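Local coordinates for putative ABC transporter, periplasmic binding protein, amino acid (Neisseria gonorrhoeae, PDB 2YJP) that binds L-cysteine and, as a periplasmic solute receptor, probably delivers it to an ABC transporter for uptake, at residues I59-D64 against F80-A85; A200-R205 against W217-E222. The protein carries 1 engineered substitution. All coordinates share one frame; numbering follows the deposited sequence.

Contact 1: residues I59-D64 against F80-A85; sequences IGVFGD and FDVEIA
Ile59 and Val61, two residues apart on the central strand of a parallel sheet, send their side chains to the same side, where Ala85 and Val82 of helix 80-93 receive them. This is the packing of a beta-alpha-beta crossover in the family 3 solute-binding fold: strand 57-61, a small antiparallel sheet (64-65, 69-71, 77-78), the helix, then neighbouring strand 99-103. At one end of the contact CD1 of Ile59 lies 3.8 Å from CB of Ala85. The ethyl branch of Ile59 is fully extended (chi2 178°), which carries CD1 out to the helix. One turn earlier on the helix, CG2 of Val82 approaches CG1 of Val61 at 4.3 Å. Phe101 of strand 99-103 touches Val61, Val82 and Ala85, adding an aromatic side chain to this apolar layer. Beyond Val61 the chain leaves the strand at Phe62, which touches the bound cysteine, and the chemistry turns polar. OD1 of Asp81 is hydrogen-bonded to Tyr141 OH and to ND2 of Asn124, another pocket residue. OD2 of Asp81 accepts a hydrogen bond from a water 2.7 Å away, and that same water accepts the backbone N-H of Phe62 at 3.0 Å.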
ATOM      1  N   ILE A  59      10.782  -4.821   9.029  1.00 20.67           N
ATOM      2  CA  ILE A  59      10.003  -4.313   7.883  1.00 18.98           C
ATOM      3  C   ILE A  59       8.569  -3.864   8.188  1.00 18.63           C
ATOM      4  O   ILE A  59       7.748  -4.657   8.712  1.00 18.67           O
ATOM      5  CB  ILE A  59       9.986  -5.285   6.686  1.00 18.87           C
ATOM      6  CG1 ILE A  59      11.411  -5.671   6.324  1.00 18.92           C
ATOM      7  CG2 ILE A  59       9.278  -4.638   5.487  1.00 15.97           C
ATOM      8  CD1 ILE A  59      11.582  -6.666   5.186  1.00 18.53           C
ATOM      9  N   GLY A  60       8.286  -2.591   7.855  1.00 17.95           N
ATOM     10  CA  GLY A  60       6.971  -1.975   8.035  1.00 17.80           C
ATOM     11  C   GLY A  60       6.029  -2.458   6.946  1.00 18.08           C
ATOM     12  O   GLY A  60       6.354  -2.376   5.735  1.00 17.67           O
ATOM     13  N   VAL A  61       4.872  -2.985   7.365  1.00 18.04           N
ATOM     14  CA  VAL A  61       3.844  -3.522   6.458  1.00 17.37           C
ATOM     15  C   VAL A  61       2.478  -3.213   6.992  1.00 17.76           C
ATOM     16  O   VAL A  61       2.329  -2.894   8.181  1.00 17.71           O
ATOM     17  CB  VAL A  61       3.934  -5.089   6.213  1.00 17.11           C
ATOM     18  CG1 VAL A  61       5.267  -5.455   5.581  1.00 17.40           C
ATOM     19  CG2 VAL A  61       3.723  -5.911   7.508  1.00 17.65           C
ATOM     20  N   PHE A  62       1.469  -3.320   6.116  1.00 17.64           N
ATOM     21  CA  PHE A  62       0.075  -3.247   6.557  1.00 17.90           C
ATOM     22  C   PHE A  62      -0.430  -4.503   7.250  1.00 18.84           C
ATOM     23  O   PHE A  62      -0.065  -5.629   6.872  1.00 18.23           O
ATOM     24  CB  PHE A  62      -0.849  -2.909   5.387  1.00 17.52           C
ATOM     25  CG  PHE A  62      -0.807  -1.475   5.017  1.00 16.73           C
ATOM     26  CD1 PHE A  62      -1.266  -0.508   5.923  1.00 18.50           C
ATOM     27  CD2 PHE A  62      -0.310  -1.070   3.787  1.00 15.87           C
ATOM     28  CE1 PHE A  62      -1.230   0.827   5.621  1.00 19.04           C
ATOM     29  CE2 PHE A  62      -0.268   0.306   3.456  1.00 16.17           C
ATOM     30  CZ  PHE A  62      -0.715   1.249   4.393  1.00 17.54           C
ATOM     31  N   GLY A  63      -1.268  -4.310   8.290  1.00 20.00           N
ATOM     32  CA  GLY A  63      -1.990  -5.391   8.868  1.00 20.32           C
ATOM     33  C   GLY A  63      -3.392  -5.588   8.321  1.00 21.49           C
ATOM     34  O   GLY A  63      -4.051  -6.612   8.642  1.00 22.73           O
ATOM     35  N   ASP A  64      -3.910  -4.630   7.551  1.00 20.00           N
ATOM     36  CA  ASP A  64      -5.340  -4.664   7.214  1.00 21.33           C
ATOM     37  C   ASP A  64      -5.593  -4.131   5.807  1.00 21.15           C
ATOM     38  O   ASP A  64      -6.579  -3.478   5.537  1.00 21.60           O
ATOM     39  CB  ASP A  64      -6.156  -3.861   8.227  1.00 22.24           C
ATOM     40  CG  ASP A  64      -5.752  -2.362   8.272  1.00 24.17           C
ATOM     41  OD1 ASP A  64      -4.715  -1.966   7.665  1.00 22.49           O
ATOM     42  OD2 ASP A  64      -6.491  -1.582   8.942  1.00 27.31           O
ATOM     43  N   PHE A  80       0.855  -9.393  -1.069  1.00 19.95           N
ATOM     44  CA  PHE A  80       1.835  -9.103  -2.079  1.00 20.06           C
ATOM     45  C   PHE A  80       3.106  -8.432  -1.526  1.00 19.74           C
ATOM     46  O   PHE A  80       4.211  -8.856  -1.864  1.00 20.47           O
ATOM     47  CB  PHE A  80       1.132  -8.247  -3.140  1.00 20.14           C
ATOM     48  CG  PHE A  80       1.967  -7.891  -4.323  1.00 20.13           C
ATOM     49  CD1 PHE A  80       2.484  -8.866  -5.165  1.00 19.39           C
ATOM     50  CD2 PHE A  80       2.162  -6.555  -4.640  1.00 20.83           C
ATOM     51  CE1 PHE A  80       3.226  -8.500  -6.327  1.00 20.12           C
ATOM     52  CE2 PHE A  80       2.921  -6.152  -5.777  1.00 21.60           C
ATOM     53  CZ  PHE A  80       3.470  -7.140  -6.628  1.00 18.99           C
ATOM     54  N   ASP A  81       2.974  -7.388  -0.717  1.00 19.59           N
ATOM     55  CA  ASP A  81       4.128  -6.673  -0.156  1.00 19.21           C
ATOM     56  C   ASP A  81       4.978  -7.606   0.766  1.00 19.49           C
ATOM     57  O   ASP A  81       6.217  -7.498   0.853  1.00 19.24           O
ATOM     58  CB  ASP A  81       3.638  -5.525   0.747  1.00 20.11           C
ATOM     59  CG  ASP A  81       2.892  -4.435   0.018  1.00 20.84           C
ATOM     60  OD1 ASP A  81       3.222  -4.044  -1.106  1.00 22.96           O
ATOM     61  OD2 ASP A  81       1.952  -3.915   0.625  1.00 25.30           O
ATOM     62  N   VAL A  82       4.299  -8.480   1.490  1.00 19.04           N
ATOM     63  CA  VAL A  82       4.923  -9.417   2.423  1.00 19.30           C
ATOM     64  C   VAL A  82       5.739 -10.461   1.656  1.00 20.30           C
ATOM     65  O   VAL A  82       6.844 -10.890   2.097  1.00 20.78           O
ATOM     66  CB  VAL A  82       3.807 -10.074   3.275  1.00 20.50           C
ATOM     67  CG1 VAL A  82       4.233 -11.379   3.843  1.00 18.08           C
ATOM     68  CG2 VAL A  82       3.295  -9.054   4.376  1.00 18.83           C
ATOM     69  N   GLU A  83       5.222 -10.894   0.515  1.00 19.59           N
ATOM     70  CA  GLU A  83       5.959 -11.862  -0.269  1.00 21.16           C
ATOM     71  C   GLU A  83       7.302 -11.238  -0.702  1.00 21.15           C
ATOM     72  O   GLU A  83       8.350 -11.887  -0.626  1.00 21.93           O
ATOM     73  CB  GLU A  83       5.157 -12.277  -1.500  1.00 21.08           C
ATOM     74  CG  GLU A  83       3.994 -13.125  -1.180  1.00 23.19           C
ATOM     75  CD  GLU A  83       4.416 -14.467  -0.561  1.00 28.47           C
ATOM     76  OE1 GLU A  83       5.263 -15.203  -1.076  1.00 28.81           O
ATOM     77  OE2 GLU A  83       3.900 -14.837   0.464  1.00 27.78           O
ATOM     78  N   ILE A  84       7.253  -9.970  -1.133  1.00 20.26           N
ATOM     79  CA  ILE A  84       8.433  -9.242  -1.562  1.00 19.83           C
ATOM     80  C   ILE A  84       9.367  -9.132  -0.355  1.00 19.97           C
ATOM     81  O   ILE A  84      10.598  -9.279  -0.485  1.00 20.81           O
ATOM     82  CB  ILE A  84       8.066  -7.830  -2.077  1.00 18.86           C
ATOM     83  CG1 ILE A  84       7.306  -7.957  -3.386  1.00 19.93           C
ATOM     84  CG2 ILE A  84       9.345  -6.905  -2.194  1.00 17.91           C
ATOM     85  CD1 ILE A  84       6.591  -6.751  -3.787  1.00 19.59           C
ATOM     86  N   ALA A  85       8.790  -8.866   0.815  1.00 18.83           N
ATOM     87  CA  ALA A  85       9.611  -8.730   2.010  1.00 19.49           C
ATOM     88  C   ALA A  85      10.357 -10.059   2.337  1.00 20.48           C
ATOM     89  O   ALA A  85      11.546 -10.055   2.714  1.00 20.50           O
ATOM     90  CB  ALA A  85       8.792  -8.210   3.192  1.00 17.73           C
TER
HETATM   91  O   HOH W   1       1.994  -4.098   3.269  1.00 22.86           O

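Contact 2: residues A200-R205 against W217-E222; sequences ALKDGR and WAWAKE. With ZN (zinc ion), chain H; ZN (zinc ion), chain F; EDO (1,2-ethanediol), chain K.
Trp219 reaches across from helix 213-222 to meet Leu201 and Lys202 near the C-terminal end of helix 194-202, and its indole makes all the apolar contacts between the two segments. CD2 of Leu201 meets the six-membered ring at a slant, 3.8 Å from CH2 of Trp219. Lys202 instead lies at the ring edge, close to its plane, with CD 4.1 Å from CZ2 of Trp219. The extended first torsion of Trp219 (chi1 -175°) swings the indole off its own helix towards the other one. Phe198 and Phe226 also meet the indole, and Leu201 continues inward onto Phe226 and Leu168.

Polar bonds lie around this apolar patch. Lys202 bends at chi3 (67°), and its NZ makes a long, weak ion pair with Asp199. The carbonyl O of Lys202 accepts a hydrogen bond of 2.9 Å from O1 of a 1,2-ethanediol, probably from the crystallisation liquor, which also binds Asn225. The helix then closes in a Schellman motif: Arg205 N reaches back to Ala200 O at 2.8 Å, Gly204 N bonds to Leu201 O, and Gly204 takes the positive phi (75°) of the reversal.

Metal coordination occupies the surface. OD2 of Asp203 binds a zinc ion at 2.5 Å, with OD1 further off, so the carboxylate binds through one oxygen. Glu222, in contrast, holds a second zinc ion with both oxygens, OE1 at 2.2 Å and OE2 at 2.4 Å, and a water is a third ligand.

Helix 194-202 leads into strand 208-212 and helix 213-222 follows it. With helix 194-202 connecting strands 187-191 and 208-212, both parallel to strand 166-170, the contact belongs to a beta-alpha-beta crossover, as expected in a lobe of a solute-binding protein.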
ATOM      1  N   ALA A 200     -16.660   2.331   8.788  1.00 19.39           N
ATOM      2  CA  ALA A 200     -17.475   3.532   8.860  1.00 20.80           C
ATOM      3  C   ALA A 200     -18.329   3.672   7.604  1.00 20.59           C
ATOM      4  O   ALA A 200     -19.387   4.310   7.627  1.00 21.45           O
ATOM      5  CB  ALA A 200     -16.618   4.753   9.057  1.00 20.76           C
ATOM      6  N   LEU A 201     -17.885   3.057   6.511  1.00 19.86           N
ATOM      7  CA  LEU A 201     -18.618   3.182   5.256  1.00 20.06           C
ATOM      8  C   LEU A 201     -19.821   2.260   5.314  1.00 21.59           C
ATOM      9  O   LEU A 201     -20.979   2.686   5.036  1.00 22.13           O
ATOM     10  CB  LEU A 201     -17.709   2.933   4.040  1.00 18.69           C
ATOM     11  CG  LEU A 201     -18.470   2.906   2.700  1.00 18.43           C
ATOM     12  CD1 LEU A 201     -18.858   4.309   2.262  1.00 13.09           C
ATOM     13  CD2 LEU A 201     -17.665   2.169   1.653  1.00 14.18           C
ATOM     14  N   LYS A 202     -19.571   1.027   5.787  1.00 21.18           N
ATOM     15  CA  LYS A 202     -20.667   0.080   6.082  1.00 22.32           C
ATOM     16  C   LYS A 202     -21.711   0.684   7.024  1.00 24.87           C
ATOM     17  O   LYS A 202     -22.912   0.416   6.864  1.00 25.00           O
ATOM     18  CB  LYS A 202     -20.130  -1.258   6.655  1.00 21.82           C
ATOM     19  CG  LYS A 202     -19.572  -2.248   5.593  1.00 21.97           C
ATOM     20  CD  LYS A 202     -18.460  -3.131   6.112  1.00 28.01           C
ATOM     21  CE  LYS A 202     -18.929  -4.081   7.136  1.00 35.73           C
ATOM     22  NZ  LYS A 202     -17.925  -5.142   7.487  1.00 39.13           N
ATOM     23  N   ASP A 203     -21.262   1.453   8.035  1.00 25.61           N
ATOM     24  CA  ASP A 203     -22.174   2.066   9.000  1.00 27.54           C
ATOM     25  C   ASP A 203     -22.854   3.360   8.476  1.00 27.69           C
ATOM     26  O   ASP A 203     -23.626   3.977   9.195  1.00 29.63           O
ATOM     27  CB  ASP A 203     -21.436   2.376  10.285  1.00 28.26           C
ATOM     28  CG  ASP A 203     -21.007   1.099  11.061  1.00 34.61           C
ATOM     29  OD1 ASP A 203     -21.534  -0.016  10.836  1.00 36.59           O
ATOM     30  OD2 ASP A 203     -20.091   1.214  11.929  1.00 40.66           O
ATOM     31  N   GLY A 204     -22.545   3.804   7.261  1.00 26.53           N
ATOM     32  CA  GLY A 204     -23.139   5.034   6.746  1.00 26.80           C
ATOM     33  C   GLY A 204     -22.570   6.321   7.338  1.00 27.47           C
ATOM     34  O   GLY A 204     -23.224   7.347   7.327  1.00 27.91           O
ATOM     35  N   ARG A 205     -21.325   6.295   7.828  1.00 26.68           N
ATOM     36  CA  ARG A 205     -20.726   7.495   8.375  1.00 26.66           C
ATOM     37  C   ARG A 205     -20.364   8.503   7.272  1.00 25.66           C
ATOM     38  O   ARG A 205     -20.218   9.696   7.532  1.00 26.72           O
ATOM     39  CB  ARG A 205     -19.530   7.122   9.258  1.00 27.50           C
ATOM     40  CG  ARG A 205     -19.880   6.528  10.671  1.00 30.36           C
ATOM     41  CD  ARG A 205     -20.108   7.645  11.687  1.00 39.18           C
ATOM     42  NE  ARG A 205     -18.923   7.996  12.492  1.00 42.72           N
ATOM     43  CZ  ARG A 205     -18.594   9.253  12.845  1.00 45.56           C
ATOM     44  NH1 ARG A 205     -19.333  10.292  12.440  1.00 43.32           N
ATOM     45  NH2 ARG A 205     -17.508   9.478  13.596  1.00 45.57           N
ATOM     46  N   TRP A 217     -11.309  -2.317  -5.547  1.00 17.74           N
ATOM     47  CA  TRP A 217     -11.801  -3.458  -6.302  1.00 18.22           C
ATOM     48  C   TRP A 217     -11.790  -4.742  -5.427  1.00 17.99           C
ATOM     49  O   TRP A 217     -12.721  -5.536  -5.498  1.00 17.69           O
ATOM     50  CB  TRP A 217     -11.010  -3.688  -7.591  1.00 18.23           C
ATOM     51  CG  TRP A 217     -11.067  -2.497  -8.588  1.00 20.93           C
ATOM     52  CD1 TRP A 217     -12.155  -1.687  -8.873  1.00 21.50           C
ATOM     53  CD2 TRP A 217     -10.017  -2.067  -9.478  1.00 21.14           C
ATOM     54  NE1 TRP A 217     -11.829  -0.770  -9.848  1.00 21.23           N
ATOM     55  CE2 TRP A 217     -10.526  -0.957 -10.225  1.00 23.06           C
ATOM     56  CE3 TRP A 217      -8.702  -2.469  -9.680  1.00 21.59           C
ATOM     57  CZ2 TRP A 217      -9.745  -0.260 -11.197  1.00 21.70           C
ATOM     58  CZ3 TRP A 217      -7.918  -1.766 -10.650  1.00 24.14           C
ATOM     59  CH2 TRP A 217      -8.450  -0.677 -11.388  1.00 22.54           C
ATOM     60  N   ALA A 218     -10.758  -4.909  -4.608  1.00 16.89           N
ATOM     61  CA  ALA A 218     -10.593  -6.169  -3.835  1.00 17.24           C
ATOM     62  C   ALA A 218     -11.608  -6.207  -2.700  1.00 17.33           C
ATOM     63  O   ALA A 218     -12.202  -7.269  -2.386  1.00 17.63           O
ATOM     64  CB  ALA A 218      -9.170  -6.282  -3.266  1.00 15.96           C
ATOM     65  N   TRP A 219     -11.812  -5.034  -2.094  1.00 16.27           N
ATOM     66  CA  TRP A 219     -12.790  -4.911  -1.046  1.00 15.97           C
ATOM     67  C   TRP A 219     -14.233  -5.100  -1.588  1.00 17.01           C
ATOM     68  O   TRP A 219     -15.023  -5.806  -0.982  1.00 18.09           O
ATOM     69  CB  TRP A 219     -12.620  -3.578  -0.329  1.00 14.51           C
ATOM     70  CG  TRP A 219     -13.541  -3.447   0.839  1.00 16.15           C
ATOM     71  CD1 TRP A 219     -13.356  -3.963   2.080  1.00 17.02           C
ATOM     72  CD2 TRP A 219     -14.807  -2.786   0.857  1.00 13.66           C
ATOM     73  NE1 TRP A 219     -14.425  -3.625   2.902  1.00 18.43           N
ATOM     74  CE2 TRP A 219     -15.328  -2.903   2.166  1.00 16.52           C
ATOM     75  CE3 TRP A 219     -15.528  -2.049  -0.089  1.00 15.24           C
ATOM     76  CZ2 TRP A 219     -16.588  -2.356   2.543  1.00 14.65           C
ATOM     77  CZ3 TRP A 219     -16.751  -1.451   0.304  1.00 14.35           C
ATOM     78  CH2 TRP A 219     -17.272  -1.643   1.600  1.00 14.16           C
ATOM     79  N   ALA A 220     -14.578  -4.462  -2.707  1.00 17.08           N
ATOM     80  CA  ALA A 220     -15.951  -4.494  -3.247  1.00 17.23           C
ATOM     81  C   ALA A 220     -16.367  -5.897  -3.695  1.00 17.90           C
ATOM     82  O   ALA A 220     -17.555  -6.293  -3.626  1.00 19.11           O
ATOM     83  CB  ALA A 220     -16.084  -3.467  -4.448  1.00 16.75           C
ATOM     84  N   LYS A 221     -15.365  -6.681  -4.098  1.00 17.73           N
ATOM     85  CA  LYS A 221     -15.545  -8.069  -4.447  1.00 18.19           C
ATOM     86  C   LYS A 221     -16.202  -8.858  -3.271  1.00 18.91           C
ATOM     87  O   LYS A 221     -17.037  -9.751  -3.500  1.00 19.73           O
ATOM     88  CB  LYS A 221     -14.170  -8.676  -4.839  1.00 17.95           C
ATOM     89  CG  LYS A 221     -14.317 -10.086  -5.483  1.00 21.73           C
ATOM     90  CD  LYS A 221     -13.010 -10.856  -5.595  1.00 21.57           C
ATOM     91  CE  LYS A 221     -13.244 -12.188  -6.278  1.00 24.02           C
ATOM     92  NZ  LYS A 221     -11.961 -12.958  -6.555  1.00 26.33           N
ATOM     93  N   GLU A 222     -15.785  -8.565  -2.036  1.00 16.81           N
ATOM     94  CA  GLU A 222     -16.325  -9.247  -0.891  1.00 17.62           C
ATOM     95  C   GLU A 222     -17.445  -8.438  -0.256  1.00 17.26           C
ATOM     96  O   GLU A 222     -18.033  -8.903   0.679  1.00 17.85           O
ATOM     97  CB  GLU A 222     -15.219  -9.569   0.182  1.00 18.68           C
ATOM     98  CG  GLU A 222     -14.031 -10.386  -0.361  1.00 19.41           C
ATOM     99  CD  GLU A 222     -14.398 -11.760  -0.925  1.00 22.69           C
ATOM    100  OE1 GLU A 222     -15.452 -12.363  -0.657  1.00 24.20           O
ATOM    101  OE2 GLU A 222     -13.586 -12.277  -1.674  1.00 31.04           O
TER
HETATM  102 ZN    ZN H1273     -19.524  -1.057  12.863  1.00 85.93          ZN
HETATM  103 ZN    ZN F1271     -14.898 -14.225  -1.775  1.00 25.45          ZN
HETATM  104  C1  EDO K1276     -24.612  -2.559   5.416  1.00 40.47           C
HETATM  105  O1  EDO K1276     -23.961  -1.385   4.838  1.00 41.60           O
HETATM  106  C2  EDO K1276     -25.471  -3.226   4.338  1.00 39.06           C
HETATM  107  O2  EDO K1276     -24.981  -3.016   2.993  1.00 28.47           O
HETATM  108  O   HOH W   2     -13.373 -14.746  -3.203  1.00 19.78           O

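Both contacts sit in the alpha/beta architecture of the same family fold, but on different sheets and at different depths, with centres about 22 Å apart. Contact 1 joins a strand to a helix and is buried throughout; small aliphatic groups do the packing, and its one bridging water leads towards the cysteine pocket. Contact 2 joins two helices further from the centre of the chain and is only partly buried. There one indole packs against a leucine and the aliphatic part of a lysine, and charged residues carry zinc ions at the periphery. The carboxylates mark the difference: Asp81 is used inward for hydrogen bonds, Asp203 and Glu222 outward for metal.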